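Local coordinates for type II restriction enzyme AgeI (Thalassobius gelatinovorus, PDB 5DWA), which recognises the double-stranded DNA sequence 5'-ACCGGT-3' and cleaves it after the first A, leaving fragments with terminal 5'-phosphates, at residues D60-D65 with N241-P246; A167-A172 with L197-F202. One frame throughout, in Å; residues are numbered along the deposited sequence.

How the contacts relate
From the N terminus the chain first reaches D60-D65, where a loop enters helix 63-78. Much later it runs up strand 159-168 into A167-A172, passes helix 178-187 and strand 191-196, and comes back beside that first strand as L197-F202, so contact 2 closes a short loop. Strand 236-239 then leads to N241-P246, which returns to the start of helix 63-78 and closes the much larger loop of contact 1, with contact 2 nested inside it. The two touch: S64 OG approaches L197 O at 2.6 Å, probably a hydrogen bond, and T244 OG1 probably bonds D198 OD2. Together they tie the ends of neighbouring sheet strands to a helix start.

Contact 1 of 2, residues D60-D65 with N241-P246; sequences DANPSD and NLRTSP
N62 and N241 both hold CG anti to the backbone N (chi1 -175° for N62), which places the two amide carbons close enough for the amides to meet across the contact. N62 ND2 gives an almost straight hydrogen bond to N241 OD1 at 2.9 Å, the acceptor lying in the amide plane of N62, although the two amide planes stand 60° apart. An asparagine suits position 62 because one short side chain both donates and accepts: its OD1 takes the backbone N of S64 on one face of the carbonyl plane and, on the opposite face, L242 N at 3.2 Å. N241 OD1 is likewise held from two faces, by N62 ND2 and by the backbone N of R243, two residues on, at 2.9 Å. An alanine in place of N62 would probably leave the N of S64 and L242 without their shared acceptor and N241 OD1 without one of its two donors. L242 lays CG against P63 CD at 3.8 Å, an apolar contact beside the amides. R243, extended from CG to NE, is long enough to reach D65 and forms an end-on, two-pronged salt bridge with it: R243 NH1 donates to D65 OD1 at 3.0 Å and NH2 to OD2 at 2.8 Å, each on the syn side of the carboxylate. The planes of the two groups are 25° apart, and D65 OD1 has a further donor in N211 ND2. S64 packs CB on N241 CB at 3.6 Å, while its hydroxyl bonds to L197 O. The N241 amide nitrogen is satisfied by the backbone oxygens of D198 and N211. N62 is thus the N-cap of helix 63-78, joined to an Asx turn made by N241 within the type I beta turn from N241 to T244.

Contact 2 of 2, residues A167-A172 with L197-F202; sequences AKVSLA and LDVKSF. With nucleotides of chain C.
In the PD-(D/E)XK nuclease core of this BsaWI-family enzyme, two neighbouring parallel strands, 159-168 and 191-196, run out into loops that continue side by side toward the bound DNA. L197 N donates to K168 O at 3.2 Å, and V199 N donates to V169 O at 3.0 Å in a nearly straight bond (172°). K168 turns its ammonium away from this seam to a salt bridge with D178. The valines lie side by side and point the same way, V169 CG1 against V199 CG2 at 3.6 Å; short branched side chains let the two lie in contact on the same side of the paired loops. V169 CG2 also approaches L197 CD1, and W67 and F96 of helices 63-78 and 84-109 pack on both residues. D198 starts out away from A167-A172, but its carboxylate comes back nearer to it: D198 OD1 accepts from a water at 2.7 Å, and the same water accepts from L171 N, joining the two loops. The carboxylate of D198 has further donors in T244 OG1, on OD2, and E214 N, on OD1. The DNA strand of chain C is met by S170 and K200. S170 holds OG in the crowded position between its backbone N and carbonyl carbon (chi1 51°), from where this small hydroxyl donates to OP2 of DG7 of chain C at 2.6 Å. K200, long and bent at chi2 (62°), stretches beyond the loop to a base instead of a phosphate, and its CE lies 3.6 Å above one face of the F202 ring, offset toward the rim. At its tip, K200 NZ donates to O4 of thymine DT9 of chain C at 2.8 Å.

Contact 1 of 2, residues D60-D65 with N241-P246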
ATOM      1  N   ASP A  60     -27.947   9.666  11.654  1.00 22.31           N
ATOM      2  CA  ASP A  60     -27.641  11.001  11.157  1.00 22.96           C
ATOM      3  C   ASP A  60     -26.166  11.340  11.302  1.00 21.56           C
ATOM      4  O   ASP A  60     -25.710  12.390  10.843  1.00 23.00           O
ATOM      5  CB  ASP A  60     -28.491  12.045  11.879  1.00 25.75           C
ATOM      6  CG  ASP A  60     -29.964  11.900  11.570  1.00 30.96           C
ATOM      7  OD1 ASP A  60     -30.294  11.443  10.455  1.00 33.06           O
ATOM      8  OD2 ASP A  60     -30.792  12.241  12.440  1.00 33.28           O
ATOM      9  N   ALA A  61     -25.420  10.447  11.942  1.00 18.79           N
ATOM     10  CA  ALA A  61     -23.998  10.660  12.135  1.00 17.07           C
ATOM     11  C   ALA A  61     -23.269  10.381  10.832  1.00 16.94           C
ATOM     12  O   ALA A  61     -23.784   9.670   9.965  1.00 17.34           O
ATOM     13  CB  ALA A  61     -23.468   9.778  13.247  1.00 16.45           C
ATOM     14  N   ASN A  62     -22.081  10.950  10.696  1.00 16.66           N
ATOM     15  CA  ASN A  62     -21.228  10.674   9.554  1.00 16.47           C
ATOM     16  C   ASN A  62     -20.687   9.248   9.679  1.00 15.83           C
ATOM     17  O   ASN A  62     -19.935   8.939  10.602  1.00 15.45           O
ATOM     18  CB  ASN A  62     -20.095  11.709   9.482  1.00 15.95           C
ATOM     19  CG  ASN A  62     -19.237  11.564   8.240  1.00 16.58           C
ATOM     20  OD1 ASN A  62     -19.204  10.504   7.610  1.00 15.97           O
ATOM     21  ND2 ASN A  62     -18.540  12.638   7.876  1.00 16.16           N
ATOM     22  N   PRO A  63     -21.075   8.365   8.743  1.00 15.59           N
ATOM     23  CA  PRO A  63     -20.652   6.966   8.851  1.00 13.53           C
ATOM     24  C   PRO A  63     -19.133   6.840   8.905  1.00 13.58           C
ATOM     25  O   PRO A  63     -18.584   6.057   9.673  1.00 14.00           O
ATOM     26  CB  PRO A  63     -21.216   6.332   7.573  1.00 14.30           C
ATOM     27  CG  PRO A  63     -22.383   7.199   7.204  1.00 14.51           C
ATOM     28  CD  PRO A  63     -21.957   8.593   7.588  1.00 14.46           C
ATOM     29  N   SER A  64     -18.456   7.650   8.107  1.00 13.42           N
ATOM     30  CA  SER A  64     -16.999   7.623   8.086  1.00 13.26           C
ATOM     31  C   SER A  64     -16.420   7.998   9.454  1.00 12.95           C
ATOM     32  O   SER A  64     -15.409   7.435   9.875  1.00 13.51           O
ATOM     33  CB  SER A  64     -16.469   8.555   7.001  1.00 11.87           C
ATOM     34  OG  SER A  64     -15.075   8.400   6.820  1.00 12.10           O
ATOM     35  N   ASP A  65     -17.073   8.931  10.145  1.00 13.82           N
ATOM     36  CA  ASP A  65     -16.653   9.314  11.494  1.00 14.50           C
ATOM     37  C   ASP A  65     -16.929   8.203  12.505  1.00 14.21           C
ATOM     38  O   ASP A  65     -16.148   8.004  13.431  1.00 15.25           O
ATOM     39  CB  ASP A  65     -17.352  10.606  11.943  1.00 16.11           C
ATOM     40  CG  ASP A  65     -16.735  11.852  11.334  1.00 19.07           C
ATOM     41  OD1 ASP A  65     -15.955  11.736  10.369  1.00 19.45           O
ATOM     42  OD2 ASP A  65     -17.040  12.957  11.824  1.00 21.06           O
ATOM     43  N   ASN A 241     -18.578   9.131   3.504  1.00 13.86           N
ATOM     44  CA  ASN A 241     -18.152  10.268   4.302  1.00 13.92           C
ATOM     45  C   ASN A 241     -19.034  11.440   3.922  1.00 14.30           C
ATOM     46  O   ASN A 241     -18.948  11.927   2.799  1.00 15.23           O
ATOM     47  CB  ASN A 241     -16.678  10.593   4.049  1.00 13.75           C
ATOM     48  CG  ASN A 241     -16.131  11.634   5.007  1.00 14.57           C
ATOM     49  OD1 ASN A 241     -16.872  12.468   5.524  1.00 14.43           O
ATOM     50  ND2 ASN A 241     -14.823  11.587   5.252  1.00 15.76           N
ATOM     51  N   LEU A 242     -19.880  11.897   4.846  1.00 15.57           N
ATOM     52  CA  LEU A 242     -20.783  13.006   4.539  1.00 17.61           C
ATOM     53  C   LEU A 242     -20.044  14.295   4.140  1.00 17.85           C
ATOM     54  O   LEU A 242     -20.651  15.196   3.565  1.00 19.85           O
ATOM     55  CB  LEU A 242     -21.705  13.286   5.724  1.00 18.92           C
ATOM     56  CG  LEU A 242     -22.581  12.110   6.159  1.00 19.99           C
ATOM     57  CD1 LEU A 242     -23.528  12.524   7.293  1.00 20.67           C
ATOM     58  CD2 LEU A 242     -23.350  11.547   4.968  1.00 21.29           C
ATOM     59  N   ARG A 243     -18.744  14.379   4.435  1.00 17.19           N
ATOM     60  CA  ARG A 243     -17.934  15.538   4.034  1.00 16.89           C
ATOM     61  C   ARG A 243     -17.374  15.463   2.617  1.00 16.49           C
ATOM     62  O   ARG A 243     -16.873  16.461   2.096  1.00 18.16           O
ATOM     63  CB  ARG A 243     -16.771  15.738   5.005  1.00 16.10           C
ATOM     64  CG  ARG A 243     -17.223  16.111   6.395  1.00 16.47           C
ATOM     65  CD  ARG A 243     -16.060  16.576   7.250  1.00 17.70           C
ATOM     66  NE  ARG A 243     -16.463  16.565   8.646  1.00 18.51           N
ATOM     67  CZ  ARG A 243     -16.524  15.459   9.385  1.00 18.62           C
ATOM     68  NH1 ARG A 243     -16.184  14.282   8.860  1.00 17.21           N
ATOM     69  NH2 ARG A 243     -16.925  15.519  10.644  1.00 20.79           N
ATOM     70  N   THR A 244     -17.451  14.289   1.992  1.00 15.62           N
ATOM     71  CA  THR A 244     -17.019  14.152   0.613  1.00 16.51           C
ATOM     72  C   THR A 244     -17.868  15.060  -0.264  1.00 18.61           C
ATOM     73  O   THR A 244     -19.091  15.085  -0.129  1.00 19.50           O
ATOM     74  CB  THR A 244     -17.149  12.694   0.108  1.00 15.09           C
ATOM     75  OG1 THR A 244     -16.394  11.815   0.955  1.00 15.65           O
ATOM     76  CG2 THR A 244     -16.656  12.578  -1.328  1.00 16.16           C
ATOM     77  N   SER A 245     -17.221  15.819  -1.144  1.00 18.60           N
ATOM     78  CA  SER A 245     -17.959  16.644  -2.088  1.00 21.29           C
ATOM     79  C   SER A 245     -18.415  15.792  -3.260  1.00 21.31           C
ATOM     80  O   SER A 245     -17.599  15.140  -3.904  1.00 20.26           O
ATOM     81  CB  SER A 245     -17.109  17.811  -2.583  1.00 24.08           C
ATOM     82  OG  SER A 245     -16.787  18.682  -1.514  1.00 27.50           O
ATOM     83  N   PRO A 246     -19.724  15.792  -3.534  1.00 21.85           N
ATOM     84  CA  PRO A 246     -20.209  15.049  -4.698  1.00 23.01           C
ATOM     85  C   PRO A 246     -19.768  15.700  -5.997  1.00 22.86           C
ATOM     86  O   PRO A 246     -19.387  16.871  -6.025  1.00 22.80           O
ATOM     87  CB  PRO A 246     -21.731  15.105  -4.544  1.00 23.58           C
ATOM     88  CG  PRO A 246     -21.985  16.297  -3.685  1.00 24.51           C
ATOM     89  CD  PRO A 246     -20.825  16.368  -2.745  1.00 23.33           C
TER

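Contact 2 of 2, residues A167-A172 with L197-F202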
ATOM      1  N   ALA A 167     -13.673  -1.943  -2.673  1.00 13.51           N
ATOM      2  CA  ALA A 167     -14.089  -1.429  -1.378  1.00 14.15           C
ATOM      3  C   ALA A 167     -12.863  -0.942  -0.633  1.00 16.35           C
ATOM      4  O   ALA A 167     -11.903  -1.691  -0.462  1.00 19.13           O
ATOM      5  CB  ALA A 167     -14.812  -2.502  -0.576  1.00 14.10           C
ATOM      6  N   LYS A 168     -12.868   0.324  -0.240  1.00 15.95           N
ATOM      7  CA  LYS A 168     -11.721   0.880   0.468  1.00 15.51           C
ATOM      8  C   LYS A 168     -12.206   1.756   1.595  1.00 14.65           C
ATOM      9  O   LYS A 168     -12.982   2.677   1.371  1.00 15.34           O
ATOM     10  CB  LYS A 168     -10.823   1.712  -0.458  1.00 17.08           C
ATOM     11  CG  LYS A 168     -10.567   1.103  -1.821  1.00 17.92           C
ATOM     12  CD  LYS A 168      -9.374   1.747  -2.486  1.00 20.01           C
ATOM     13  CE  LYS A 168      -8.067   1.188  -1.938  1.00 19.96           C
ATOM     14  NZ  LYS A 168      -7.853  -0.232  -2.346  1.00 20.56           N
ATOM     15  N   VAL A 169     -11.753   1.479   2.804  1.00 13.43           N
ATOM     16  CA  VAL A 169     -12.030   2.399   3.899  1.00 13.58           C
ATOM     17  C   VAL A 169     -11.429   3.769   3.590  1.00 12.48           C
ATOM     18  O   VAL A 169     -12.087   4.797   3.740  1.00 13.85           O
ATOM     19  CB  VAL A 169     -11.469   1.883   5.218  1.00 13.95           C
ATOM     20  CG1 VAL A 169     -11.473   2.994   6.283  1.00 14.12           C
ATOM     21  CG2 VAL A 169     -12.249   0.657   5.680  1.00 15.72           C
ATOM     22  N   SER A 170     -10.190   3.756   3.113  1.00 11.85           N
ATOM     23  CA  SER A 170      -9.453   4.981   2.836  1.00 11.48           C
ATOM     24  C   SER A 170      -8.748   4.825   1.509  1.00 12.57           C
ATOM     25  O   SER A 170      -8.367   3.723   1.133  1.00 12.70           O
ATOM     26  CB  SER A 170      -8.448   5.280   3.955  1.00 11.79           C
ATOM     27  OG  SER A 170      -7.628   4.151   4.232  1.00 11.98           O
ATOM     28  N   LEU A 171      -8.556   5.938   0.806  1.00 14.34           N
ATOM     29  CA  LEU A 171      -8.042   5.882  -0.558  1.00 14.67           C
ATOM     30  C   LEU A 171      -6.521   5.967  -0.621  1.00 15.26           C
ATOM     31  O   LEU A 171      -5.891   5.151  -1.299  1.00 16.14           O
ATOM     32  CB  LEU A 171      -8.673   6.994  -1.394  1.00 14.65           C
ATOM     33  CG  LEU A 171     -10.194   6.920  -1.532  1.00 15.03           C
ATOM     34  CD1 LEU A 171     -10.710   8.035  -2.439  1.00 17.81           C
ATOM     35  CD2 LEU A 171     -10.636   5.541  -2.055  1.00 16.21           C
ATOM     36  N   ALA A 172      -5.942   6.935   0.102  1.00 15.67           N
ATOM     37  CA  ALA A 172      -4.503   7.234   0.026  1.00 17.17           C
ATOM     38  C   ALA A 172      -4.059   7.154  -1.428  1.00 18.31           C
ATOM     39  O   ALA A 172      -4.726   7.709  -2.293  1.00 19.61           O
ATOM     40  CB  ALA A 172      -3.686   6.291   0.909  1.00 18.07           C
ATOM     41  N   LEU A 197     -15.340   4.619   2.438  1.00 13.50           N
ATOM     42  CA  LEU A 197     -15.675   5.453   3.582  1.00 14.21           C
ATOM     43  C   LEU A 197     -14.919   6.778   3.508  1.00 13.27           C
ATOM     44  O   LEU A 197     -15.183   7.684   4.311  1.00 14.48           O
ATOM     45  CB  LEU A 197     -15.356   4.730   4.891  1.00 14.58           C
ATOM     46  CG  LEU A 197     -16.178   3.463   5.116  1.00 15.05           C
ATOM     47  CD1 LEU A 197     -15.804   2.851   6.440  1.00 16.82           C
ATOM     48  CD2 LEU A 197     -17.659   3.785   5.063  1.00 16.38           C
ATOM     49  N   ASP A 198     -13.984   6.875   2.561  1.00 13.73           N
ATOM     50  CA  ASP A 198     -13.173   8.084   2.343  1.00 14.24           C
ATOM     51  C   ASP A 198     -12.655   8.620   3.676  1.00 13.41           C
ATOM     52  O   ASP A 198     -12.833   9.796   3.998  1.00 13.67           O
ATOM     53  CB  ASP A 198     -13.983   9.157   1.600  1.00 14.16           C
ATOM     54  CG  ASP A 198     -13.117  10.331   1.112  1.00 15.68           C
ATOM     55  OD1 ASP A 198     -11.882  10.176   0.995  1.00 16.80           O
ATOM     56  OD2 ASP A 198     -13.685  11.406   0.826  1.00 17.35           O
ATOM     57  N   VAL A 199     -12.051   7.736   4.462  1.00 13.69           N
ATOM     58  CA  VAL A 199     -11.483   8.128   5.746  1.00 13.34           C
ATOM     59  C   VAL A 199     -10.131   8.804   5.573  1.00 15.35           C
ATOM     60  O   VAL A 199      -9.216   8.232   4.974  1.00 18.40           O
ATOM     61  CB  VAL A 199     -11.303   6.920   6.684  1.00 14.08           C
ATOM     62  CG1 VAL A 199     -10.482   7.319   7.931  1.00 14.95           C
ATOM     63  CG2 VAL A 199     -12.647   6.350   7.094  1.00 14.41           C
ATOM     64  N   LYS A 200     -10.011  10.020   6.097  1.00 13.68           N
ATOM     65  CA  LYS A 200      -8.708  10.647   6.313  1.00 13.60           C
ATOM     66  C   LYS A 200      -8.861  11.829   7.237  1.00 13.24           C
ATOM     67  O   LYS A 200      -9.521  12.814   6.900  1.00 14.04           O
ATOM     68  CB  LYS A 200      -8.046  11.116   5.016  1.00 13.99           C
ATOM     69  CG  LYS A 200      -6.675  11.792   5.216  1.00 13.23           C
ATOM     70  CD  LYS A 200      -5.643  10.846   5.845  1.00 13.15           C
ATOM     71  CE  LYS A 200      -4.252  11.497   5.893  1.00 11.85           C
ATOM     72  NZ  LYS A 200      -3.210  10.572   6.446  1.00 11.52           N
ATOM     73  N   SER A 201      -8.253  11.731   8.409  0.67 12.21           N
ATOM     74  CA  SER A 201      -8.123  12.882   9.292  0.67 13.29           C
ATOM     75  C   SER A 201      -6.659  13.033   9.643  0.67 14.93           C
ATOM     76  O   SER A 201      -5.926  12.049   9.708  0.67 16.52           O
ATOM     77  CB  SER A 201      -8.970  12.725  10.554  0.67 15.65           C
ATOM     78  OG  SER A 201      -8.307  11.922  11.515  0.67 15.96           O
ATOM     79  N   PHE A 202      -6.234  14.270   9.869  1.00 14.12           N
ATOM     80  CA  PHE A 202      -4.863  14.533  10.236  1.00 13.36           C
ATOM     81  C   PHE A 202      -4.860  14.749  11.742  1.00 14.95           C
ATOM     82  O   PHE A 202      -5.476  15.690  12.236  1.00 16.69           O
ATOM     83  CB  PHE A 202      -4.311  15.739   9.476  1.00 14.31           C
ATOM     84  CG  PHE A 202      -4.127  15.488   8.008  1.00 14.41           C
ATOM     85  CD1 PHE A 202      -2.892  15.115   7.508  1.00 15.12           C
ATOM     86  CD2 PHE A 202      -5.191  15.606   7.125  1.00 15.93           C
ATOM     87  CE1 PHE A 202      -2.710  14.885   6.154  1.00 15.49           C
ATOM     88  CE2 PHE A 202      -5.016  15.375   5.769  1.00 16.82           C
ATOM     89  CZ  PHE A 202      -3.778  15.017   5.286  1.00 16.02           C
TER
ATOM     90  P    DT C   9       2.054  10.416  14.172  1.00 12.64           P
ATOM     91  OP1  DT C   9       2.869  10.097  15.356  1.00 14.74           O
ATOM     92  OP2  DT C   9       1.097  11.550  14.197  1.00 13.39           O
ATOM     93  O5'  DT C   9       3.038  10.593  12.939  1.00 12.57           O
ATOM     94  C5'  DT C   9       3.904   9.545  12.595  1.00 12.82           C
ATOM     95  C4'  DT C   9       4.507   9.803  11.240  1.00 12.28           C
ATOM     96  O4'  DT C   9       3.465   9.881  10.262  1.00 12.21           O
ATOM     97  C3'  DT C   9       5.284  11.114  11.110  1.00 12.61           C
ATOM     98  O3'  DT C   9       6.647  10.795  10.940  1.00 14.22           O
ATOM     99  C2'  DT C   9       4.668  11.807   9.866  1.00 13.27           C
ATOM    100  C1'  DT C   9       3.926  10.664   9.202  1.00 12.55           C
ATOM    101  N1   DT C   9       2.731  11.032   8.416  1.00 13.82           N
ATOM    102  C2   DT C   9       2.699  10.733   7.082  1.00 14.52           C
ATOM    103  O2   DT C   9       3.649  10.253   6.487  1.00 15.08           O
ATOM    104  N3   DT C   9       1.519  11.031   6.461  1.00 14.15           N
ATOM    105  C4   DT C   9       0.381  11.561   7.039  1.00 13.96           C
ATOM    106  O4   DT C   9      -0.639  11.787   6.398  1.00 15.14           O
ATOM    107  C5   DT C   9       0.476  11.839   8.449  1.00 12.95           C
ATOM    108  C7   DT C   9      -0.692  12.428   9.186  1.00 13.47           C
ATOM    109  C6   DT C   9       1.626  11.546   9.066  1.00 13.74           C
ATOM    110  P    DC C   6      -7.705  -1.356   2.970  1.00 23.56           P
ATOM    111  OP1  DC C   6      -9.122  -1.036   3.014  1.00 23.86           O
ATOM    112  OP2  DC C   6      -6.860  -1.068   1.798  1.00 27.58           O
ATOM    113  O5'  DC C   6      -7.045  -0.622   4.225  1.00 17.38           O
ATOM    114  C5'  DC C   6      -7.563  -0.851   5.501  1.00 15.04           C
ATOM    115  C4'  DC C   6      -6.683  -0.171   6.522  1.00 12.75           C
ATOM    116  O4'  DC C   6      -5.335  -0.673   6.419  1.00 13.05           O
ATOM    117  C3'  DC C   6      -6.590   1.341   6.405  1.00 11.36           C
ATOM    118  O3'  DC C   6      -6.596   1.868   7.699  1.00 11.16           O
ATOM    119  C2'  DC C   6      -5.236   1.566   5.718  1.00 11.86           C
ATOM    120  C1'  DC C   6      -4.418   0.391   6.236  1.00 13.01           C
ATOM    121  N1   DC C   6      -3.398  -0.098   5.289  1.00 12.67           N
ATOM    122  C2   DC C   6      -2.054  -0.183   5.669  1.00 13.16           C
ATOM    123  O2   DC C   6      -1.704   0.209   6.788  1.00 13.75           O
ATOM    124  N3   DC C   6      -1.156  -0.673   4.779  1.00 13.80           N
ATOM    125  C4   DC C   6      -1.562  -1.095   3.586  1.00 14.24           C
ATOM    126  N4   DC C   6      -0.640  -1.564   2.743  1.00 14.75           N
ATOM    127  C5   DC C   6      -2.926  -1.049   3.199  1.00 13.79           C
ATOM    128  C6   DC C   6      -3.802  -0.556   4.070  1.00 12.89           C
ATOM    129  P    DG C   7      -7.239   3.301   8.017  1.00 11.17           P
ATOM    130  OP1  DG C   7      -8.237   3.093   9.087  1.00 11.29           O
ATOM    131  OP2  DG C   7      -7.610   4.012   6.785  1.00 12.73           O
ATOM    132  O5'  DG C   7      -6.016   4.111   8.647  1.00 12.07           O
ATOM    133  C5'  DG C   7      -5.326   3.622   9.773  1.00 10.92           C
ATOM    134  C4'  DG C   7      -4.093   4.478  10.015  1.00 11.08           C
ATOM    135  O4'  DG C   7      -3.074   4.151   9.038  1.00 12.00           O
ATOM    136  C3'  DG C   7      -4.323   5.974   9.869  1.00 11.27           C
ATOM    137  O3'  DG C   7      -3.466   6.639  10.752  1.00 12.38           O
ATOM    138  C2'  DG C   7      -3.929   6.238   8.411  1.00 11.93           C
ATOM    139  C1'  DG C   7      -2.748   5.299   8.253  1.00 12.14           C
ATOM    140  N9   DG C   7      -2.553   4.812   6.903  1.00 11.71           N
ATOM    141  C8   DG C   7      -3.392   4.965   5.822  1.00 11.87           C
ATOM    142  N7   DG C   7      -2.970   4.340   4.758  1.00 10.99           N
ATOM    143  C5   DG C   7      -1.806   3.709   5.170  1.00 10.61           C
ATOM    144  C6   DG C   7      -0.912   2.881   4.456  1.00 11.73           C
ATOM    145  O6   DG C   7      -0.986   2.510   3.276  1.00 12.86           O
ATOM    146  N1   DG C   7       0.139   2.450   5.249  1.00 11.96           N
ATOM    147  C2   DG C   7       0.314   2.779   6.571  1.00 11.81           C
ATOM    148  N2   DG C   7       1.388   2.262   7.172  1.00 13.02           N
ATOM    149  N3   DG C   7      -0.511   3.557   7.249  1.00 11.65           N
ATOM    150  C4   DG C   7      -1.545   3.983   6.491  1.00 11.51           C
TER
HETATM  151  O   HOH W   1      -9.904   8.478   1.811  1.00 18.77           O